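Local coordinates for 3-oxoacyl-(Acyl-carrier protein) synthase (Burkholderia xenovorans, PDB 4EFI) that probably acts as a 3-oxoacyl-(acyl-carrier-protein) synthase of the KAS III type, a condensing enzyme of the thiolase superfamily, at residues Gln63-Asp68 / Thr97-Leu102; Leu69-Gly74 / Gln110-Leu115; Leu91-Gln96 / Pro103-Val108. One frame throughout, in Å; residues are numbered along the deposited sequence.

Contact 1: Gln63-Asp68 / Thr97-Leu102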
loop_
_atom_site.group_PDB
_atom_site.type_symbol
_atom_site.label_atom_id
_atom_site.label_comp_id
_atom_site.label_asym_id
_atom_site.label_seq_id
_atom_site.Cartn_x
_atom_site.Cartn_y
_atom_site.Cartn_z
ATOM N N GLN A 63 -5.054 0.228 -21.084
ATOM C CA GLN A 63 -3.795 0.901 -21.372
ATOM C C GLN A 63 -3.127 1.575 -20.174
ATOM O O GLN A 63 -2.070 2.201 -20.334
ATOM C CB GLN A 63 -3.989 1.968 -22.450
ATOM C CG GLN A 63 -4.892 3.121 -22.025
ATOM C CD GLN A 63 -6.324 2.943 -22.513
ATOM O OE1 GLN A 63 -6.899 1.847 -22.438
ATOM N NE2 GLN A 63 -6.906 4.022 -23.023
ATOM N N THR A 64 -3.751 1.523 -19.002
ATOM C CA THR A 64 -3.211 2.159 -17.808
ATOM C C THR A 64 -2.683 1.113 -16.826
ATOM O O THR A 64 -3.437 0.261 -16.337
ATOM C CB THR A 64 -4.289 2.975 -17.081
ATOM O OG1 THR A 64 -4.781 4.002 -17.958
ATOM C CG2 THR A 64 -3.780 3.632 -15.835
ATOM N N SER A 65 -1.409 1.206 -16.517
ATOM C CA SER A 65 -0.775 0.294 -15.574
ATOM C C SER A 65 -0.462 1.005 -14.264
ATOM O O SER A 65 -0.514 2.235 -14.165
ATOM C CB SER A 65 0.524 -0.261 -16.163
ATOM O OG SER A 65 1.491 0.780 -16.219
ATOM N N ALA A 66 -0.027 0.217 -13.282
ATOM C CA ALA A 66 0.461 0.754 -12.017
ATOM C C ALA A 66 1.633 1.684 -12.263
ATOM O O ALA A 66 1.719 2.754 -11.662
ATOM C CB ALA A 66 0.857 -0.383 -11.084
ATOM N N GLY A 67 2.524 1.305 -13.176
ATOM C CA GLY A 67 3.626 2.162 -13.557
ATOM C C GLY A 67 3.148 3.511 -14.080
ATOM O O GLY A 67 3.782 4.554 -13.846
ATOM N N ASP A 68 2.100 3.499 -14.893
ATOM C CA ASP A 68 1.581 4.758 -15.442
ATOM C C ASP A 68 1.032 5.650 -14.319
ATOM O O ASP A 68 1.221 6.872 -14.326
ATOM C CB ASP A 68 0.444 4.509 -16.441
ATOM C CG ASP A 68 0.871 3.799 -17.714
ATOM O OD1 ASP A 68 2.014 4.042 -18.196
ATOM O OD2 ASP A 68 0.044 3.015 -18.228
ATOM N N THR A 97 1.877 -5.672 -9.991
ATOM C CA THR A 97 1.320 -5.576 -11.335
ATOM C C THR A 97 2.238 -4.780 -12.275
ATOM O O THR A 97 1.845 -3.770 -12.848
ATOM C CB THR A 97 -0.145 -5.063 -11.313
ATOM O OG1 THR A 97 -0.249 -3.859 -10.523
ATOM C CG2 THR A 97 -1.066 -6.135 -10.726
ATOM N N PRO A 98 3.473 -5.247 -12.430
ATOM C CA PRO A 98 4.443 -4.556 -13.286
ATOM C C PRO A 98 4.068 -4.590 -14.779
ATOM O O PRO A 98 3.317 -5.459 -15.216
ATOM C CB PRO A 98 5.720 -5.351 -13.044
ATOM C CG PRO A 98 5.234 -6.732 -12.749
ATOM C CD PRO A 98 4.001 -6.529 -11.925
ATOM N N ASN A 99 4.685 -3.704 -15.555
ATOM C CA ASN A 99 4.389 -3.640 -16.983
ATOM C C ASN A 99 4.748 -4.927 -17.721
ATOM O O ASN A 99 3.964 -5.438 -18.525
ATOM C CB ASN A 99 5.175 -2.488 -17.650
ATOM C CG ASN A 99 4.595 -1.125 -17.374
ATOM O OD1 ASN A 99 3.675 -0.972 -16.568
ATOM N ND2 ASN A 99 5.142 -0.113 -18.028
ATOM N N TYR A 100 5.977 -5.407 -17.476
ATOM C CA TYR A 100 6.576 -6.505 -18.227
ATOM C C TYR A 100 7.166 -7.547 -17.289
ATOM O O TYR A 100 7.518 -7.246 -16.147
ATOM C CB TYR A 100 7.744 -6.026 -19.135
ATOM C CG TYR A 100 7.402 -4.795 -19.933
ATOM C CD1 TYR A 100 6.382 -4.817 -20.860
ATOM C CD2 TYR A 100 8.048 -3.598 -19.701
ATOM C CE1 TYR A 100 6.024 -3.682 -21.566
ATOM C CE2 TYR A 100 7.707 -2.450 -20.409
ATOM C CZ TYR A 100 6.689 -2.510 -21.334
ATOM O OH TYR A 100 6.298 -1.372 -22.040
ATOM N N ARG A 101 7.331 -8.755 -17.772
ATOM C CA ARG A 101 8.125 -9.734 -17.043
ATOM C C ARG A 101 9.554 -9.235 -16.926
ATOM O O ARG A 101 10.225 -9.469 -15.906
ATOM C CB ARG A 101 8.104 -11.078 -17.741
ATOM C CG ARG A 101 6.708 -11.692 -17.874
ATOM C CD ARG A 101 6.804 -13.177 -18.183
ATOM N NE ARG A 101 5.499 -13.827 -18.377
ATOM C CZ ARG A 101 4.686 -14.211 -17.397
ATOM N NH1 ARG A 101 5.008 -14.029 -16.116
ATOM N NH2 ARG A 101 3.545 -14.802 -17.710
ATOM N N LEU A 102 10.043 -8.571 -17.977
ATOM C CA LEU A 102 11.353 -7.931 -17.991
ATOM C C LEU A 102 11.323 -6.982 -19.188
ATOM O O LEU A 102 10.664 -7.286 -20.182
ATOM C CB LEU A 102 12.497 -8.949 -18.079
ATOM C CG LEU A 102 12.586 -9.765 -19.359
ATOM C CD1 LEU A 102 13.510 -9.145 -20.420
ATOM C CD2 LEU A 102 13.063 -11.191 -19.054
HETATM O O HOH W 1 -0.489 -2.545 -13.727
HETATM O O HOH W 2 2.964 -1.418 -13.917
HETATM O O HOH W 3 4.278 2.582 -17.687
#

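Contact 2: Leu69-Gly74 / Gln110-Leu115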
loop_
_atom_site.group_PDB
_atom_site.type_symbol
_atom_site.label_atom_id
_atom_site.label_comp_id
_atom_site.label_asym_id
_atom_site.label_seq_id
_atom_site.Cartn_x
_atom_site.Cartn_y
_atom_site.Cartn_z
ATOM N N LEU A 69 0.297 5.064 -13.390
ATOM C CA LEU A 69 -0.278 5.806 -12.280
ATOM C C LEU A 69 0.814 6.399 -11.429
ATOM O O LEU A 69 0.745 7.571 -11.029
ATOM C CB LEU A 69 -1.176 4.904 -11.428
ATOM C CG LEU A 69 -2.416 4.327 -12.121
ATOM C CD1 LEU A 69 -3.118 3.305 -11.245
ATOM C CD2 LEU A 69 -3.380 5.445 -12.512
ATOM N N CYS A 70 1.844 5.610 -11.137
ATOM C CA CYS A 70 2.995 6.124 -10.399
ATOM C C CYS A 70 3.748 7.201 -11.152
ATOM O O CYS A 70 4.204 8.159 -10.530
ATOM C CB CYS A 70 3.964 5.002 -10.026
ATOM S SG CYS A 70 3.284 3.791 -8.838
ATOM N N ARG A 71 3.878 7.082 -12.475
ATOM C CA ARG A 71 4.550 8.121 -13.270
ATOM C C ARG A 71 3.801 9.448 -13.137
ATOM O O ARG A 71 4.400 10.500 -12.898
ATOM C CB ARG A 71 4.614 7.753 -14.760
ATOM C CG ARG A 71 5.360 8.813 -15.601
ATOM C CD ARG A 71 5.226 8.644 -17.096
ATOM N NE ARG A 71 3.842 8.657 -17.542
ATOM C CZ ARG A 71 3.139 7.595 -17.956
ATOM N NH1 ARG A 71 3.660 6.371 -18.035
ATOM N NH2 ARG A 71 1.878 7.771 -18.311
ATOM N N LYS A 72 2.482 9.430 -13.287
ATOM C CA LYS A 72 1.698 10.669 -13.205
ATOM C C LYS A 72 1.778 11.263 -11.799
ATOM O O LYS A 72 1.940 12.478 -11.630
ATOM C CB LYS A 72 0.242 10.375 -13.593
ATOM C CG LYS A 72 0.114 10.000 -15.056
ATOM C CD LYS A 72 -1.276 9.476 -15.391
ATOM C CE LYS A 72 -1.433 9.249 -16.895
ATOM N NZ LYS A 72 -2.386 8.139 -17.163
ATOM N N ALA A 73 1.714 10.428 -10.772
ATOM C CA ALA A 73 1.879 10.908 -9.403
ATOM C C ALA A 73 3.260 11.519 -9.229
ATOM O O ALA A 73 3.415 12.560 -8.598
ATOM C CB ALA A 73 1.673 9.759 -8.404
ATOM N N GLY A 74 4.263 10.867 -9.811
ATOM C CA GLY A 74 5.641 11.313 -9.716
ATOM C C GLY A 74 5.864 12.663 -10.373
ATOM O O GLY A 74 6.564 13.527 -9.839
ATOM N N GLN A 110 12.395 5.359 -14.597
ATOM C CA GLN A 110 13.644 6.109 -14.651
ATOM C C GLN A 110 13.724 6.887 -15.968
ATOM O O GLN A 110 14.027 8.106 -15.993
ATOM C CB GLN A 110 14.824 5.137 -14.481
ATOM C CG GLN A 110 16.206 5.772 -14.629
ATOM C CD GLN A 110 16.742 5.678 -16.038
ATOM O OE1 GLN A 110 16.695 4.619 -16.649
ATOM N NE2 GLN A 110 17.254 6.792 -16.563
ATOM N N ALA A 111 13.464 6.217 -17.079
ATOM C CA ALA A 111 13.526 6.880 -18.374
ATOM C C ALA A 111 12.425 7.925 -18.531
ATOM O O ALA A 111 12.697 9.030 -18.975
ATOM C CB ALA A 111 13.493 5.868 -19.521
ATOM N N GLU A 112 11.194 7.594 -18.163
ATOM C CA GLU A 112 10.051 8.480 -18.426
ATOM C C GLU A 112 10.115 9.736 -17.562
ATOM O O GLU A 112 9.614 10.786 -17.969
ATOM C CB GLU A 112 8.731 7.738 -18.208
ATOM C CG GLU A 112 8.442 6.703 -19.295
ATOM C CD GLU A 112 7.134 5.925 -19.125
ATOM O OE1 GLU A 112 6.545 5.923 -18.022
ATOM O OE2 GLU A 112 6.715 5.291 -20.120
ATOM N N LEU A 113 10.729 9.637 -16.383
ATOM C CA LEU A 113 10.912 10.796 -15.499
ATOM C C LEU A 113 12.248 11.495 -15.716
ATOM O O LEU A 113 12.556 12.462 -15.016
ATOM C CB LEU A 113 10.754 10.388 -14.029
ATOM C CG LEU A 113 9.361 9.895 -13.654
ATOM C CD1 LEU A 113 9.366 9.318 -12.263
ATOM C CD2 LEU A 113 8.328 11.015 -13.778
ATOM N N ASP A 114 13.042 11.039 -16.686
ATOM C CA ASP A 114 14.334 11.667 -17.030
ATOM C C ASP A 114 15.330 11.614 -15.877
ATOM O O ASP A 114 16.155 12.517 -15.737
ATOM C CB ASP A 114 14.168 13.133 -17.499
ATOM C CG ASP A 114 15.435 13.702 -18.126
ATOM O OD1 ASP A 114 16.176 12.940 -18.786
ATOM O OD2 ASP A 114 15.687 14.930 -17.969
ATOM N N LEU A 115 15.297 10.556 -15.078
ATOM C CA LEU A 115 16.233 10.413 -13.972
ATOM C C LEU A 115 17.597 9.995 -14.509
ATOM O O LEU A 115 17.699 9.408 -15.591
ATOM C CB LEU A 115 15.687 9.409 -12.946
ATOM C CG LEU A 115 14.219 9.642 -12.555
ATOM C CD1 LEU A 115 13.769 8.678 -11.441
ATOM C CD2 LEU A 115 13.981 11.095 -12.138
#

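Contact 3: Leu91-Gln96 / Pro103-Val108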
loop_
_atom_site.group_PDB
_atom_site.type_symbol
_atom_site.label_atom_id
_atom_site.label_comp_id
_atom_site.label_asym_id
_atom_site.label_seq_id
_atom_site.Cartn_x
_atom_site.Cartn_y
_atom_site.Cartn_z
ATOM N N LEU A 91 15.063 5.075 -7.311
ATOM C CA LEU A 91 13.637 4.873 -7.487
ATOM C C LEU A 91 13.340 3.406 -7.202
ATOM O O LEU A 91 13.898 2.497 -7.834
ATOM C CB LEU A 91 13.186 5.222 -8.909
ATOM C CG LEU A 91 11.661 5.168 -9.085
ATOM C CD1 LEU A 91 11.112 6.263 -9.973
ATOM C CD2 LEU A 91 11.214 3.799 -9.565
ATOM N N ILE A 92 12.455 3.187 -6.236
ATOM C CA ILE A 92 12.011 1.848 -5.883
ATOM C C ILE A 92 10.559 1.702 -6.284
ATOM O O ILE A 92 9.739 2.519 -5.874
ATOM C CB ILE A 92 12.155 1.638 -4.374
ATOM C CG1 ILE A 92 13.600 1.906 -3.925
ATOM C CG2 ILE A 92 11.741 0.212 -4.001
ATOM C CD1 ILE A 92 13.813 1.806 -2.410
ATOM N N PHE A 93 10.256 0.696 -7.095
ATOM C CA PHE A 93 8.888 0.420 -7.558
ATOM C C PHE A 93 8.361 -0.812 -6.851
ATOM O O PHE A 93 8.835 -1.941 -7.086
ATOM C CB PHE A 93 8.884 0.224 -9.093
ATOM C CG PHE A 93 7.512 -0.089 -9.682
ATOM C CD1 PHE A 93 6.481 0.817 -9.601
ATOM C CD2 PHE A 93 7.274 -1.278 -10.338
ATOM C CE1 PHE A 93 5.227 0.536 -10.170
ATOM C CE2 PHE A 93 6.035 -1.565 -10.891
ATOM C CZ PHE A 93 5.029 -0.655 -10.826
ATOM N N VAL A 94 7.411 -0.607 -5.955
ATOM C CA VAL A 94 6.783 -1.683 -5.196
ATOM C C VAL A 94 5.405 -1.912 -5.785
ATOM O O VAL A 94 4.566 -0.986 -5.797
ATOM C CB VAL A 94 6.657 -1.326 -3.717
ATOM C CG1 VAL A 94 5.957 -2.463 -2.958
ATOM C CG2 VAL A 94 8.039 -1.037 -3.146
ATOM N N SER A 95 5.186 -3.118 -6.300
ATOM C CA SER A 95 3.967 -3.433 -7.010
ATOM C C SER A 95 3.885 -4.925 -7.264
ATOM O O SER A 95 4.913 -5.617 -7.305
ATOM C CB SER A 95 3.940 -2.724 -8.352
ATOM O OG SER A 95 2.716 -2.949 -9.063
ATOM N N GLN A 96 2.669 -5.423 -7.437
ATOM C CA GLN A 96 2.427 -6.790 -7.879
ATOM C C GLN A 96 1.964 -6.839 -9.342
ATOM O O GLN A 96 1.693 -7.924 -9.847
ATOM C CB GLN A 96 1.378 -7.421 -6.975
ATOM C CG GLN A 96 1.829 -7.458 -5.534
ATOM C CD GLN A 96 0.743 -7.842 -4.570
ATOM O OE1 GLN A 96 0.855 -8.841 -3.877
ATOM N NE2 GLN A 96 -0.285 -7.033 -4.499
ATOM N N PRO A 103 11.964 -5.816 -19.090
ATOM C CA PRO A 103 12.674 -5.316 -17.930
ATOM C C PRO A 103 11.752 -4.840 -16.826
ATOM O O PRO A 103 10.549 -4.680 -17.017
ATOM C CB PRO A 103 13.400 -4.099 -18.490
ATOM C CG PRO A 103 12.475 -3.568 -19.569
ATOM C CD PRO A 103 11.867 -4.800 -20.160
ATOM N N ALA A 104 12.334 -4.599 -15.663
ATOM C CA ALA A 104 11.614 -4.037 -14.542
ATOM C C ALA A 104 11.017 -2.663 -14.861
ATOM O O ALA A 104 11.607 -1.846 -15.577
ATOM C CB ALA A 104 12.544 -3.931 -13.355
ATOM N N THR A 105 9.871 -2.388 -14.276
ATOM C CA THR A 105 9.156 -1.139 -14.521
ATOM C C THR A 105 9.905 0.062 -13.926
ATOM O O THR A 105 9.749 1.202 -14.395
ATOM C CB THR A 105 7.702 -1.275 -14.012
ATOM O OG1 THR A 105 7.037 -2.290 -14.773
ATOM C CG2 THR A 105 6.909 0.011 -14.175
ATOM N N ALA A 106 10.750 -0.174 -12.923
ATOM C CA ALA A 106 11.566 0.922 -12.407
ATOM C C ALA A 106 12.427 1.530 -13.502
ATOM O O ALA A 106 12.686 2.723 -13.478
ATOM C CB ALA A 106 12.415 0.443 -11.248
ATOM N N PHE A 107 12.865 0.736 -14.472
ATOM C CA PHE A 107 13.669 1.278 -15.580
ATOM C C PHE A 107 12.828 2.147 -16.496
ATOM O O PHE A 107 13.295 3.188 -16.981
ATOM C CB PHE A 107 14.338 0.150 -16.376
ATOM C CG PHE A 107 15.384 -0.563 -15.597
ATOM C CD1 PHE A 107 16.621 0.032 -15.390
ATOM C CD2 PHE A 107 15.133 -1.798 -15.044
ATOM C CE1 PHE A 107 17.572 -0.575 -14.630
ATOM C CE2 PHE A 107 16.092 -2.415 -14.278
ATOM C CZ PHE A 107 17.321 -1.789 -14.077
ATOM N N VAL A 108 11.578 1.759 -16.701
ATOM C CA VAL A 108 10.663 2.560 -17.498
ATOM C C VAL A 108 10.425 3.900 -16.796
ATOM O O VAL A 108 10.411 4.966 -17.429
ATOM C CB VAL A 108 9.319 1.847 -17.662
ATOM C CG1 VAL A 108 8.332 2.734 -18.408
ATOM C CG2 VAL A 108 9.516 0.524 -18.360
#

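Contact 1: Gln63-Asp68 / Thr97-Leu102
Ser65 and Asn99 meet through their side chains: the hydroxyl OG of Ser65 donates to Asn99 OD1 over 2.8 Å. The donor arrives at a C=O...donor angle of 137° and lies 20° off the plane of the amide. Beside this bond the methyl of Ala66 rests against Thr97, with Ala66 CB 3.7 Å from Thr97 OG1.

Three waters bridge the two segments. One accepts from Ala66 N and donates to Thr97 O. A second takes the amide hydrogen of Gly67 and gives its own two to Thr97 O and Asn99 OD1, so that Asn99 OD1 is gripped by two donors and Thr97 O by two waters. The third joins Asn99 ND2 to Asp68 OD1, which engages the other end of the Asn99 amide.

The serine is positioned by the start of its own helix. With chi1 of Ser65 at 70°, its hydroxyl sits between the backbone N and the carbonyl carbon. There Ser65 OG accepts from Asp68 N at 3.1 Å; in return Ser65 N donates to Asp68 OD2 at 2.9 Å. This reciprocal pair is a capping box with Ser65 as N-cap, and the same hydroxyl caps the helix N-terminus as acceptor and reaches the loop as donor. On the loop side, Thr97 OG1 is bonded to Asp156 and to Thr157 N.

The contact thus sets the N-terminus of helix 66-81 against the loop that leaves strand 90-94 and leads into helix 105-112.

Contact 2: Leu69-Gly74 / Gln110-Leu115
Arg71 and Glu112 form a salt bridge between two helices, with Arg71 NH1 donating to Glu112 OE1 over 2.9 Å. The bond is fairly straight, with an N-H...acceptor angle of 158°, and the oxygen lies at the edge of the guanidinium, near its plane. Seen from the glutamate the approach is different: the donor stands above the carboxylate, and the two planar groups are turned 75° apart, so a single N-H...O bond forms instead of a side-by-side pair. The arginine leaves its helix with CG anti to the backbone N (chi1 -178°) and stays extended at chi2, which brings Arg71 CD to 3.2 Å from Glu112 OE1; the bend at chi3 then swings the guanidinium round so that NH1 reaches the same oxygen. Arg71 NH1 has a second carboxylate partner in Asp68, one turn earlier on its helix. NH1 is thus shared by two carboxylates, which probably stabilise the positive charge.

Helix 105-112 ends beside this bridge in a Schellman motif. Asp114 takes up positive phi, and two backbone bonds turn back into the last turn: Leu115 N to Gln110 O at 2.9 Å and Asp114 N to Ala111 O at 3.1 Å. The Gln110 amide adds a further tie across the turn, Gln110 NE2 donating to Leu115 O at 2.8 Å, with the acceptor in the plane of the amide.

Beneath the polar pair, the buried Leu113 extends CD2 to the aliphatic part of the arginine, 4.1 Å from Arg71 CG, and touches Met179 of strand 176-184. Within helix 66-81, Gly74 N donates to Cys70 O and Ala73 N to Leu69 O, while Ala73 packs on Val23 and Cys25 of strand 17-26.

Contact 3: Leu91-Gln96 / Pro103-Val108
Phe93 offers one face of its ring to Thr105 in a CH-pi contact: the methyl CG2 of Thr105 stands 4.0 Å from the centroid of the Phe93 ring, 21° off its normal and displaced toward the rim. Thr105 CB comes in beside it, 3.6 Å from Phe93 CE2. The ring reaches this place because Phe93 CG is anti to its backbone N (chi1 179°), carrying it out from the strand toward the helix.

Aliphatic packing continues along the strand. The methyl of Ala106 lies against both Leu91 and Phe93, which project from the same side of the strand, with Ala106 CB 3.9 Å from Leu91 CD2 and 4.1 Å from Phe93 CB.

The polar groups at the helix start are paired outside the two segments. Thr105 OG1 bonds to Asn99 N, and the carboxylate of Asp123, on strand 120-124, accepts from the backbone N of both Thr105 and Ala106. Strand 90-94, helix 105-112 and strand 120-124 make up a beta-alpha-beta unit. The direct contact between the two segments is apolar packing and CH-pi, while polar partners outside them hold the helix start, consistent with a fixed position for Thr105 over the ring.

Overall arrangement
The three contacts lie on the same side of the chain's centre, their own centres 9 to 12 Å apart. Contacts 1 and 2 share helix 66-81, and contacts 2 and 3 share helix 105-112 at its end and its start. Along the chain contact 3 is nested within the loop closed by contact 2, whereas the segments of contact 1 alternate with those of each of the other two. They also touch: Cys70 SG lies 4.0 Å from Phe93 CE1, and Leu115 CD1 3.9 Å from Leu91 CD1. Within the thiolase-like fold, contact 3 seats helix 105-112 on strand 90-94 of the mixed sheet, contact 2 ties that helix to helix 66-81, and contact 1 ties the latter's start to the connecting loop.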